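Local coordinates for MSHA biogenesis protein MshE (Vibrio cholerae, PDB 5HTL), which binds the second messenger cyclic di-GMP through its MshEN region and probably takes part in building the MSHA pilus of Vibrio cholerae, at residues G18-S21 / E22-E26; T42-L46 / G47-E51; P65-L69 / S70-V74; V130-P133 / E134-V138. All coordinates share one frame; numbering follows the deposited sequence.

Interaction 1 of 4, residues G18-S21 / E22-E26; sequences GIVS and EAQLE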
loop_
_atom_site.group_PDB
_atom_site.type_symbol
_atom_site.label_atom_id
_atom_site.label_comp_id
_atom_site.label_asym_id
_atom_site.label_seq_id
_atom_site.Cartn_x
_atom_site.Cartn_y
_atom_site.Cartn_z
ATOM N N GLY A 18 -4.886 -6.683 20.961
ATOM C CA GLY A 18 -4.561 -7.523 22.095
ATOM C C GLY A 18 -3.144 -8.036 22.108
ATOM O O GLY A 18 -2.866 -9.106 22.663
ATOM N N ILE A 19 -2.239 -7.256 21.521
ATOM C CA ILE A 19 -0.845 -7.654 21.390
ATOM C C ILE A 19 -0.028 -7.119 22.555
ATOM O O ILE A 19 0.768 -7.840 23.154
ATOM C CB ILE A 19 -0.249 -7.158 20.056
ATOM C CG1 ILE A 19 -1.145 -7.568 18.889
ATOM C CG2 ILE A 19 1.149 -7.689 19.884
ATOM C CD1 ILE A 19 -1.381 -9.067 18.787
ATOM N N VAL A 20 -0.216 -5.840 22.862
ATOM C CA VAL A 20 0.432 -5.242 24.025
ATOM C C VAL A 20 -0.626 -4.591 24.909
ATOM O O VAL A 20 -1.717 -4.272 24.434
ATOM C CB VAL A 20 1.521 -4.219 23.633
ATOM C CG1 VAL A 20 2.543 -4.854 22.673
ATOM C CG2 VAL A 20 0.928 -2.940 23.082
ATOM N N SER A 21 -0.310 -4.395 26.182
ATOM C CA SER A 21 -1.291 -3.829 27.113
ATOM C C SER A 21 -1.189 -2.305 27.200
ATOM O O SER A 21 -0.190 -1.707 26.790
ATOM C CB SER A 21 -1.132 -4.450 28.501
ATOM O OG SER A 21 -0.049 -3.850 29.191
ATOM N N GLU A 22 -2.217 -1.668 27.745
ATOM C CA GLU A 22 -2.215 -0.216 27.898
ATOM C C GLU A 22 -1.051 0.280 28.745
ATOM O O GLU A 22 -0.401 1.253 28.385
ATOM C CB GLU A 22 -3.540 0.275 28.496
ATOM C CG GLU A 22 -4.736 0.165 27.567
ATOM C CD GLU A 22 -5.897 1.031 28.019
ATOM O OE1 GLU A 22 -6.980 0.476 28.312
ATOM O OE2 GLU A 22 -5.726 2.269 28.081
ATOM N N ALA A 23 -0.777 -0.377 29.864
ATOM C CA ALA A 23 0.314 0.064 30.727
ATOM C C ALA A 23 1.674 -0.099 30.052
ATOM O O ALA A 23 2.570 0.718 30.243
ATOM C CB ALA A 23 0.275 -0.664 32.071
ATOM N N GLN A 24 1.825 -1.154 29.259
ATOM C CA GLN A 24 3.065 -1.416 28.547
ATOM C C GLN A 24 3.291 -0.372 27.466
ATOM O O GLN A 24 4.421 0.085 27.246
ATOM C CB GLN A 24 2.998 -2.797 27.910
ATOM C CG GLN A 24 3.088 -3.941 28.892
ATOM C CD GLN A 24 2.672 -5.263 28.264
ATOM O OE1 GLN A 24 2.288 -5.316 27.093
ATOM N NE2 GLN A 24 2.745 -6.330 29.040
ATOM N N LEU A 25 2.209 0.030 26.807
ATOM C CA LEU A 25 2.299 1.095 25.817
ATOM C C LEU A 25 2.780 2.386 26.472
ATOM O O LEU A 25 3.695 3.035 25.970
ATOM C CB LEU A 25 0.958 1.325 25.135
ATOM C CG LEU A 25 0.906 2.485 24.141
ATOM C CD1 LEU A 25 2.022 2.431 23.072
ATOM C CD2 LEU A 25 -0.454 2.541 23.468
ATOM N N GLU A 26 2.166 2.753 27.590
ATOM C CA GLU A 26 2.553 3.970 28.306
ATOM C C GLU A 26 4.016 3.886 28.741
ATOM O O GLU A 26 4.777 4.846 28.600
ATOM C CB GLU A 26 1.615 4.193 29.498
ATOM C CG GLU A 26 0.185 4.549 29.080
ATOM C CD GLU A 26 -0.855 4.355 30.177
ATOM O OE1 GLU A 26 -0.509 3.844 31.262
ATOM O OE2 GLU A 26 -2.033 4.710 29.944
#
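The flat amide of Q24 is met on one face by S21. The serine OG stands over the amide carbon, 3.2 Å from Q24 CD, and S21 N is on the same side. The opposite face is turned to the ring of F48, from the loop ahead of helix 51-62. V20 comes in at the oxygen end, close to the amide plane, with V20 CB 3.7 Å from Q24 OE1.

Two reciprocal bonds show that S21 and Q24 form a capping box. S21 N donates to Q24 OE1 at 2.9 Å. The bond is almost straight at hydrogen (173°), yet the donor sits above the carbonyl plane, 53° out of it, and so is not on a lone pair. In return, Q24 N donates to S21 OG at 3.3 Å, the longer of the pair. In Q24, CG beside the backbone N (chi1 -72°) points the extended chain back along the helix start, over S21. S21 is thereby the N-cap. Its own carbonyl begins the regular pattern, as L25 N donates to S21 O at 3.0 Å. The two box bonds hold the S21 side chain and the Q24 amide against each other.

Just upstream, G18 has positive phi and is the C-prime residue of the Schellman motif that closes helix 10-16. The loop 18-21 is therefore a short connector between two helices. L25 of helix 22-32 touches bound cyclic di-GMP. V20 and L25 both reach back to helix 10-16, touching L14 and V15 respectively, while I19 packs on Q53 and F57 of helix 51-62.

Interaction 2 of 4, residues T42-L46 / G47-E51; sequences TLISL and GFLSE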
loop_
_atom_site.group_PDB
_atom_site.type_symbol
_atom_site.label_atom_id
_atom_site.label_comp_id
_atom_site.label_asym_id
_atom_site.label_seq_id
_atom_site.Cartn_x
_atom_site.Cartn_y
_atom_site.Cartn_z
ATOM N N THR A 42 11.169 -0.174 20.717
ATOM C CA THR A 42 11.142 0.020 22.166
ATOM C C THR A 42 10.324 -1.069 22.866
ATOM O O THR A 42 10.750 -1.637 23.873
ATOM C CB THR A 42 10.620 1.412 22.544
ATOM O OG1 THR A 42 11.447 2.403 21.906
ATOM C CG2 THR A 42 10.695 1.621 24.041
ATOM N N LEU A 43 9.148 -1.356 22.326
ATOM C CA LEU A 43 8.331 -2.458 22.813
ATOM C C LEU A 43 9.056 -3.803 22.749
ATOM O O LEU A 43 8.955 -4.611 23.672
ATOM C CB LEU A 43 7.027 -2.506 22.023
ATOM C CG LEU A 43 6.065 -1.358 22.325
ATOM C CD1 LEU A 43 5.029 -1.270 21.229
ATOM C CD2 LEU A 43 5.415 -1.551 23.690
ATOM N N ILE A 44 9.808 -4.041 21.677
ATOM C CA ILE A 44 10.596 -5.272 21.555
ATOM C C ILE A 44 11.710 -5.330 22.600
ATOM O O ILE A 44 11.939 -6.365 23.232
ATOM C CB ILE A 44 11.214 -5.400 20.152
ATOM C CG1 ILE A 44 10.123 -5.664 19.124
ATOM C CG2 ILE A 44 12.238 -6.543 20.113
ATOM C CD1 ILE A 44 10.623 -5.598 17.692
ATOM N N SER A 45 12.394 -4.209 22.795
ATOM C CA SER A 45 13.454 -4.134 23.793
ATOM C C SER A 45 12.942 -4.450 25.198
ATOM O O SER A 45 13.650 -5.065 25.999
ATOM C CB SER A 45 14.117 -2.757 23.754
ATOM O OG SER A 45 13.382 -1.796 24.489
ATOM N N LEU A 46 11.706 -4.039 25.481
ATOM C CA LEU A 46 11.086 -4.264 26.784
ATOM C C LEU A 46 10.489 -5.663 26.895
ATOM O O LEU A 46 10.059 -6.068 27.977
ATOM C CB LEU A 46 10.012 -3.199 27.042
ATOM C CG LEU A 46 10.545 -1.792 27.342
ATOM C CD1 LEU A 46 9.477 -0.733 27.156
ATOM C CD2 LEU A 46 11.093 -1.739 28.757
ATOM N N GLY A 47 10.452 -6.398 25.786
ATOM C CA GLY A 47 9.997 -7.781 25.799
ATOM C C GLY A 47 8.497 -7.948 25.641
ATOM O O GLY A 47 7.959 -9.040 25.843
ATOM N N PHE A 48 7.821 -6.877 25.244
ATOM C CA PHE A 48 6.362 -6.889 25.126
ATOM C C PHE A 48 5.890 -7.309 23.737
ATOM O O PHE A 48 4.710 -7.616 23.523
ATOM C CB PHE A 48 5.819 -5.499 25.421
ATOM C CG PHE A 48 6.168 -4.974 26.789
ATOM C CD1 PHE A 48 6.363 -5.830 27.872
ATOM C CD2 PHE A 48 6.284 -3.606 26.993
ATOM C CE1 PHE A 48 6.675 -5.319 29.125
ATOM C CE2 PHE A 48 6.590 -3.089 28.242
ATOM C CZ PHE A 48 6.785 -3.941 29.308
ATOM N N LEU A 49 6.820 -7.301 22.789
ATOM C CA LEU A 49 6.521 -7.505 21.382
ATOM C C LEU A 49 7.713 -8.243 20.772
ATOM O O LEU A 49 8.839 -8.089 21.238
ATOM C CB LEU A 49 6.357 -6.138 20.705
ATOM C CG LEU A 49 5.864 -6.065 19.261
ATOM C CD1 LEU A 49 4.402 -6.448 19.148
ATOM C CD2 LEU A 49 6.087 -4.682 18.674
ATOM N N SER A 50 7.452 -9.063 19.755
ATOM C CA SER A 50 8.522 -9.730 19.009
ATOM C C SER A 50 8.751 -9.079 17.640
ATOM O O SER A 50 7.923 -8.296 17.157
ATOM C CB SER A 50 8.183 -11.197 18.789
ATOM O OG SER A 50 7.148 -11.325 17.836
ATOM N N GLU A 51 9.871 -9.419 17.007
ATOM C CA GLU A 51 10.163 -8.923 15.664
ATOM C C GLU A 51 9.109 -9.341 14.645
ATOM O O GLU A 51 8.720 -8.545 13.793
ATOM C CB GLU A 51 11.550 -9.378 15.211
ATOM C CG GLU A 51 12.687 -8.788 16.032
ATOM C CD GLU A 51 13.000 -7.330 15.701
ATOM O OE1 GLU A 51 13.945 -6.785 16.308
ATOM O OE2 GLU A 51 12.322 -6.728 14.841
HETATM O O HOH W 1 10.811 -9.122 22.681
#
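F48 and L46 meet with a methylene over an aromatic face: L46 CB lies 3.9 Å from the centroid of the F48 ring and 22° off its normal, a CH-pi contact displaced toward the rim. At the ring's edge, in its plane, L43 CD2 approaches F48 CD2 at 4.0 Å, the two side chains crossing at about a right angle. L43 also meets L49, with L43 CB 3.9 Å from L49 CB. Further along, E51 bends at chi2 (-76°), which brings its carboxylate across the tip of I44 at about a right angle, E51 OE2 being 3.5 Å from I44 CD1.

Backbone bonds hold the partners in place. F48 N donates to L43 O at 3.0 Å, and G47 N to I44 O from well above the carbonyl plane. A water adds a bridge by donating to I44 O and to L49 O, the latter at 2.7 Å, while I44 CA makes a CA-H...O contact with the same L49 O.

G47 has positive phi, a conformation in which a CB would clash with L46 O. With G47 as the C-prime residue, the bonds from G47 N and F48 N back into the last turn, and the apolar contact of L43 with F48, this is the Schellman C-cap of helix 39-45.

Interaction 3 of 4, residues P65-L69 / S70-V74; sequences PVIDL and SRAHV. With C2E (9,9'-[(2R,3R,3aS,5S,7aR,9R,10R,10aS,12S,14aR)-3,5,10,12-tetrahydroxy-5,12-dioxidooctahydro-2H,7H-difuro[3,2-d:3',2'-j][1,3,7,9,2,8]tetraoxadiphosphacyclododecine-2,9-diyl]bis(2-amino-1,9-dihydro-6H-purin-6-one)), chain D.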
loop_
_atom_site.group_PDB
_atom_site.type_symbol
_atom_site.label_atom_id
_atom_site.label_comp_id
_atom_site.label_asym_id
_atom_site.label_seq_id
_atom_site.Cartn_x
_atom_site.Cartn_y
_atom_site.Cartn_z
ATOM N N PRO A 65 1.178 -6.163 2.144
ATOM C CA PRO A 65 1.421 -7.541 2.557
ATOM C C PRO A 65 2.841 -7.803 3.039
ATOM O O PRO A 65 3.796 -7.150 2.598
ATOM C CB PRO A 65 1.183 -8.335 1.272
ATOM C CG PRO A 65 1.486 -7.400 0.191
ATOM C CD PRO A 65 1.179 -6.010 0.681
ATOM N N VAL A 66 2.971 -8.789 3.918
ATOM C CA VAL A 66 4.253 -9.391 4.248
ATOM C C VAL A 66 4.548 -10.453 3.197
ATOM O O VAL A 66 3.663 -11.243 2.848
ATOM C CB VAL A 66 4.199 -10.088 5.622
ATOM C CG1 VAL A 66 5.527 -10.734 5.946
ATOM C CG2 VAL A 66 3.795 -9.111 6.709
ATOM N N ILE A 67 5.767 -10.475 2.671
ATOM C CA ILE A 67 6.153 -11.574 1.789
ATOM C C ILE A 67 7.234 -12.430 2.416
ATOM O O ILE A 67 8.002 -11.966 3.266
ATOM C CB ILE A 67 6.626 -11.092 0.387
ATOM C CG1 ILE A 67 7.856 -10.184 0.483
ATOM C CG2 ILE A 67 5.469 -10.403 -0.337
ATOM C CD1 ILE A 67 8.592 -10.039 -0.837
ATOM N N ASP A 68 7.261 -13.691 2.004
ATOM C CA ASP A 68 8.380 -14.564 2.315
ATOM C C ASP A 68 9.350 -14.462 1.151
ATOM O O ASP A 68 9.227 -15.181 0.156
ATOM C CB ASP A 68 7.901 -16.005 2.482
ATOM C CG ASP A 68 9.026 -16.957 2.821
ATOM O OD1 ASP A 68 10.206 -16.535 2.845
ATOM O OD2 ASP A 68 8.725 -18.149 3.053
ATOM N N LEU A 69 10.325 -13.576 1.281
ATOM C CA LEU A 69 11.231 -13.290 0.187
ATOM C C LEU A 69 12.164 -14.476 -0.137
ATOM O O LEU A 69 12.721 -14.553 -1.226
ATOM C CB LEU A 69 12.001 -12.010 0.507
ATOM C CG LEU A 69 12.897 -11.420 -0.567
ATOM C CD1 LEU A 69 12.153 -11.231 -1.890
ATOM C CD2 LEU A 69 13.464 -10.097 -0.063
ATOM N N SER A 70 12.288 -15.416 0.795
ATOM C CA SER A 70 13.106 -16.608 0.561
ATOM C C SER A 70 12.452 -17.550 -0.449
ATOM O O SER A 70 13.102 -18.434 -1.012
ATOM C CB SER A 70 13.349 -17.360 1.868
ATOM O OG SER A 70 12.214 -18.116 2.250
ATOM N N ARG A 71 11.161 -17.357 -0.689
ATOM C CA ARG A 71 10.422 -18.243 -1.573
ATOM C C ARG A 71 9.654 -17.486 -2.627
ATOM O O ARG A 71 9.097 -18.081 -3.545
ATOM C CB ARG A 71 9.439 -19.089 -0.765
ATOM C CG ARG A 71 10.065 -20.327 -0.170
ATOM C CD ARG A 71 9.038 -21.153 0.567
ATOM N NE ARG A 71 8.851 -22.471 -0.029
ATOM C CZ ARG A 71 7.674 -23.076 -0.134
ATOM N NH1 ARG A 71 6.579 -22.473 0.309
ATOM N NH2 ARG A 71 7.589 -24.278 -0.690
ATOM N N ALA A 72 9.600 -16.169 -2.478
ATOM C CA ALA A 72 8.748 -15.367 -3.342
ATOM C C ALA A 72 9.253 -15.306 -4.778
ATOM O O ALA A 72 10.443 -15.461 -5.058
ATOM C CB ALA A 72 8.578 -13.961 -2.773
ATOM N N HIS A 73 8.315 -15.096 -5.693
ATOM C CA HIS A 73 8.633 -14.790 -7.073
ATOM C C HIS A 73 9.403 -13.482 -7.110
ATOM O O HIS A 73 8.984 -12.474 -6.531
ATOM C CB HIS A 73 7.340 -14.649 -7.885
ATOM C CG HIS A 73 7.569 -14.224 -9.299
ATOM N ND1 HIS A 73 7.741 -15.124 -10.328
ATOM C CD2 HIS A 73 7.667 -12.992 -9.858
ATOM C CE1 HIS A 73 7.933 -14.467 -11.457
ATOM N NE2 HIS A 73 7.891 -13.174 -11.201
ATOM N N VAL A 74 10.548 -13.507 -7.773
ATOM C CA VAL A 74 11.321 -12.305 -7.990
ATOM C C VAL A 74 11.707 -12.269 -9.450
ATOM O O VAL A 74 12.270 -13.234 -9.976
ATOM C CB VAL A 74 12.589 -12.283 -7.125
ATOM C CG1 VAL A 74 13.447 -11.092 -7.496
ATOM C CG2 VAL A 74 12.217 -12.234 -5.649
HETATM P P1 C2E D . -3.055 -5.930 0.054
HETATM O O2P C2E D . -3.584 -7.240 -0.508
HETATM O O1P C2E D . -1.872 -5.305 -0.652
HETATM O "O5'" C2E D . -4.234 -4.888 -0.020
HETATM C "C5'" C2E D . -4.158 -3.582 0.504
HETATM C "C4'" C2E D . -5.449 -2.899 0.609
HETATM O "O4'" C2E D . -5.982 -2.620 -0.652
HETATM C "C3'" C2E D . -6.489 -3.742 1.304
HETATM O "O3'" C2E D . -6.533 -3.406 2.684
HETATM C "C2'" C2E D . -7.674 -3.480 0.605
HETATM O "O2'" C2E D . -8.398 -2.370 1.189
HETATM C "C1'" C2E D . -7.281 -3.163 -0.798
HETATM N N9 C2E D . -7.166 -4.341 -1.624
HETATM C C8 C2E D . -6.932 -5.650 -1.441
HETATM N N7 C2E D . -6.871 -6.189 -2.665
HETATM C C5 C2E D . -7.025 -5.225 -3.615
HETATM C C6 C2E D . -7.022 -5.276 -5.015
HETATM O O6 C2E D . -6.802 -6.416 -5.723
HETATM N N1 C2E D . -7.206 -4.131 -5.685
HETATM C C2 C2E D . -7.386 -2.979 -5.021
HETATM N N2 C2E D . -7.588 -1.814 -5.805
HETATM N N3 C2E D . -7.401 -2.871 -3.683
HETATM C C4 C2E D . -7.222 -3.989 -2.939
HETATM P P11 C2E D . -6.880 -4.490 3.800
HETATM O O21 C2E D . -7.103 -3.794 5.133
HETATM O O11 C2E D . -8.067 -5.242 3.310
HETATM O O5A C2E D . -5.707 -5.536 3.868
HETATM C C5A C2E D . -4.362 -5.190 4.151
HETATM C C4A C2E D . -3.413 -6.225 3.851
HETATM O O4A C2E D . -3.689 -7.365 4.716
HETATM C C3A C2E D . -3.538 -6.751 2.470
HETATM O O3A C2E D . -2.642 -6.119 1.586
HETATM C C2A C2E D . -3.310 -8.196 2.593
HETATM O O2A C2E D . -1.971 -8.503 2.518
HETATM C C1A C2E D . -3.834 -8.536 3.947
HETATM N N91 C2E D . -5.227 -8.979 4.065
HETATM C C81 C2E D . -6.314 -8.517 3.423
HETATM N N71 C2E D . -7.392 -9.181 3.855
HETATM C C51 C2E D . -6.991 -10.081 4.789
HETATM C C61 C2E D . -7.629 -11.031 5.594
HETATM O O61 C2E D . -8.997 -11.232 5.535
HETATM N N11 C2E D . -6.892 -11.764 6.432
HETATM C C21 C2E D . -5.571 -11.592 6.526
HETATM N N21 C2E D . -4.857 -12.400 7.431
HETATM N N31 C2E D . -4.913 -10.697 5.786
HETATM C C41 C2E D . -5.613 -9.936 4.920
HETATM O O HOH W 2 12.657 -15.791 -3.449
#
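S70 is the third residue of a type I beta turn, D68-R71, identified by the helical backbone angles of L69 and S70 and by the bond that R71 N donates to D68 O. S70 OG donates to D68 OD1 at 2.6 Å, meeting it on the syn side, 25° out of the carboxylate plane. S70 N adds a weak bond to the same oxygen, closing an Asx turn. D68 CG lies anti to its N (chi1 -179°), which brings the carboxylate round to this turn; Q136 NE2 is a further donor to OD1.

R71 follows with its aliphatic part beside the acid: R71 CD is 3.9 Å from D68 OD2, while the guanidinium runs on without a salt bridge to it. N34 of the second subunit packs on D68 and R71, and D68 and H73 make backbone hydrogen bonds to that subunit. At the far end of the loop, P65 CD is 3.4 Å from cyclic di-GMP O1P.

A72 follows the turn, its N making a weak bond to the same D68 O. A72 CB lies 3.2 Å from that oxygen, and a water donates to both L69 O and A72 O.

V74 returns to L69 in the turn, V74 CG2 resting 3.9 Å from L69 CD1.

Interaction 4 of 4, residues V130-P133 / E134-V138; sequences VIAP and EKQLV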
loop_
_atom_site.group_PDB
_atom_site.type_symbol
_atom_site.label_atom_id
_atom_site.label_comp_id
_atom_site.label_asym_id
_atom_site.label_seq_id
_atom_site.Cartn_x
_atom_site.Cartn_y
_atom_site.Cartn_z
ATOM N N VAL A 130 5.880 -3.814 -0.468
ATOM C CA VAL A 130 5.623 -4.963 0.381
ATOM C C VAL A 130 6.723 -5.000 1.434
ATOM O O VAL A 130 7.783 -4.403 1.258
ATOM C CB VAL A 130 5.565 -6.287 -0.421
ATOM C CG1 VAL A 130 4.522 -6.206 -1.547
ATOM C CG2 VAL A 130 6.916 -6.643 -0.996
ATOM N N ILE A 131 6.458 -5.655 2.549
ATOM C CA ILE A 131 7.438 -5.743 3.624
ATOM C C ILE A 131 8.038 -7.156 3.704
ATOM O O ILE A 131 7.343 -8.162 3.480
ATOM C CB ILE A 131 6.823 -5.275 4.983
ATOM C CG1 ILE A 131 7.908 -5.104 6.052
ATOM C CG2 ILE A 131 5.739 -6.221 5.465
ATOM C CD1 ILE A 131 7.406 -4.436 7.327
ATOM N N ALA A 132 9.332 -7.228 3.992
ATOM C CA ALA A 132 9.988 -8.508 4.227
ATOM C C ALA A 132 10.943 -8.344 5.399
ATOM O O ALA A 132 11.388 -7.234 5.683
ATOM C CB ALA A 132 10.741 -8.947 2.973
ATOM N N PRO A 133 11.260 -9.443 6.099
ATOM C CA PRO A 133 12.284 -9.348 7.146
ATOM C C PRO A 133 13.635 -8.895 6.601
ATOM O O PRO A 133 14.028 -9.254 5.481
ATOM C CB PRO A 133 12.385 -10.783 7.665
ATOM C CG PRO A 133 11.061 -11.395 7.328
ATOM C CD PRO A 133 10.644 -10.781 6.037
ATOM N N GLU A 134 14.344 -8.096 7.393
ATOM C CA GLU A 134 15.626 -7.556 6.963
ATOM C C GLU A 134 16.618 -8.649 6.585
ATOM O O GLU A 134 17.338 -8.512 5.596
ATOM C CB GLU A 134 16.202 -6.635 8.038
ATOM C CG GLU A 134 17.365 -5.788 7.580
ATOM C CD GLU A 134 17.729 -4.744 8.615
ATOM O OE1 GLU A 134 16.969 -3.763 8.758
ATOM O OE2 GLU A 134 18.761 -4.918 9.294
ATOM N N LYS A 135 16.626 -9.747 7.340
ATOM C CA LYS A 135 17.539 -10.854 7.044
ATOM C C LYS A 135 17.271 -11.389 5.647
ATOM O O LYS A 135 18.201 -11.662 4.888
ATOM C CB LYS A 135 17.388 -11.979 8.070
ATOM C CG LYS A 135 18.418 -13.100 7.908
ATOM C CD LYS A 135 18.176 -14.246 8.887
ATOM C CE LYS A 135 19.318 -15.263 8.868
ATOM N NZ LYS A 135 19.063 -16.419 9.784
ATOM N N GLN A 136 15.997 -11.507 5.286
ATOM C CA GLN A 136 15.645 -11.986 3.954
ATOM C C GLN A 136 16.030 -11.029 2.838
ATOM O O GLN A 136 16.421 -11.469 1.754
ATOM C CB GLN A 136 14.162 -12.302 3.874
ATOM C CG GLN A 136 13.774 -13.514 4.692
ATOM C CD GLN A 136 12.374 -13.957 4.383
ATOM O OE1 GLN A 136 11.601 -13.201 3.797
ATOM N NE2 GLN A 136 12.032 -15.182 4.769
ATOM N N LEU A 137 15.911 -9.728 3.098
ATOM C CA LEU A 137 16.338 -8.699 2.152
ATOM C C LEU A 137 17.831 -8.826 1.867
ATOM O O LEU A 137 18.261 -8.802 0.710
ATOM C CB LEU A 137 16.061 -7.298 2.706
ATOM C CG LEU A 137 14.981 -6.383 2.120
ATOM C CD1 LEU A 137 14.666 -6.678 0.651
ATOM C CD2 LEU A 137 13.724 -6.403 2.977
ATOM N N VAL A 138 18.623 -8.947 2.927
ATOM C CA VAL A 138 20.068 -9.035 2.779
ATOM C C VAL A 138 20.468 -10.314 2.039
ATOM O O VAL A 138 21.322 -10.278 1.148
ATOM C CB VAL A 138 20.763 -8.897 4.131
ATOM C CG1 VAL A 138 22.267 -9.169 3.996
ATOM C CG2 VAL A 138 20.513 -7.501 4.690
#
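A strand-to-helix junction is built here: strand 126-131 ends, A132 and P133 carry the chain round, and P133 occupies the N-cap position of helix 134-144. The helix start is marked by L137 N, which donates to P133 O at 3.1 Å with an angle of 157° at hydrogen, the donor lying in the carbonyl plane.

Two side chains then reach back to the junction. Q136 lies side by side with the proline ring and points the same way, its OE1 3.4 Å from P133 CD. L137 turns to the other residue of the junction, where L137 CD2 is 3.9 Å from A132 CB and 3.7 Å from A132 O. Its chi1 of -110° departs from a staggered value, which suggests that packing dictates the position of this isobutyl group; L69 touches it from the neighbouring loop. L55 of helix 51-62 packs on P133.

Both polar ends of the helix's first turn have partners beyond the junction. E134 OE1 forms a salt bridge with R91. Q136 OE1 accepts from L69 N and Q136 NE2 donates to D68 OD1, which means that both ends of the amide engage the 65-69 loop.

As an N-cap, P133 has no hydroxyl or carboxylate to offer the first-turn amides, and its ring fixes phi near -60°. The capping residue thus contributes its carbonyl to L137 and its ring to Q136, whose amide is left to hold the 65-69 loop against this helix.

In the fold
Interactions 1 and 2 form one cluster, their centres 11 Å apart, and touch where Q24 CB meets F48 CD2 at 3.5 Å and I19 CG2 meets L49 CD1 at 3.6 Å. Interactions 3 and 4 form another, 9 Å between centres. There I67 N hydrogen-bonds I131 O at 2.9 Å, and L69 CD2 packs 3.7 Å from L137 CD1. Interactions 1 and 3 are about 30 Å apart, centre to centre. Each cluster meets cyclic di-GMP: the L25 side chain of interaction 1 is about 4 Å from one ligand, whereas P65 of interaction 3 touches a ligand hydrogen-bonded by L10, Q32 and Q61 of the second subunit.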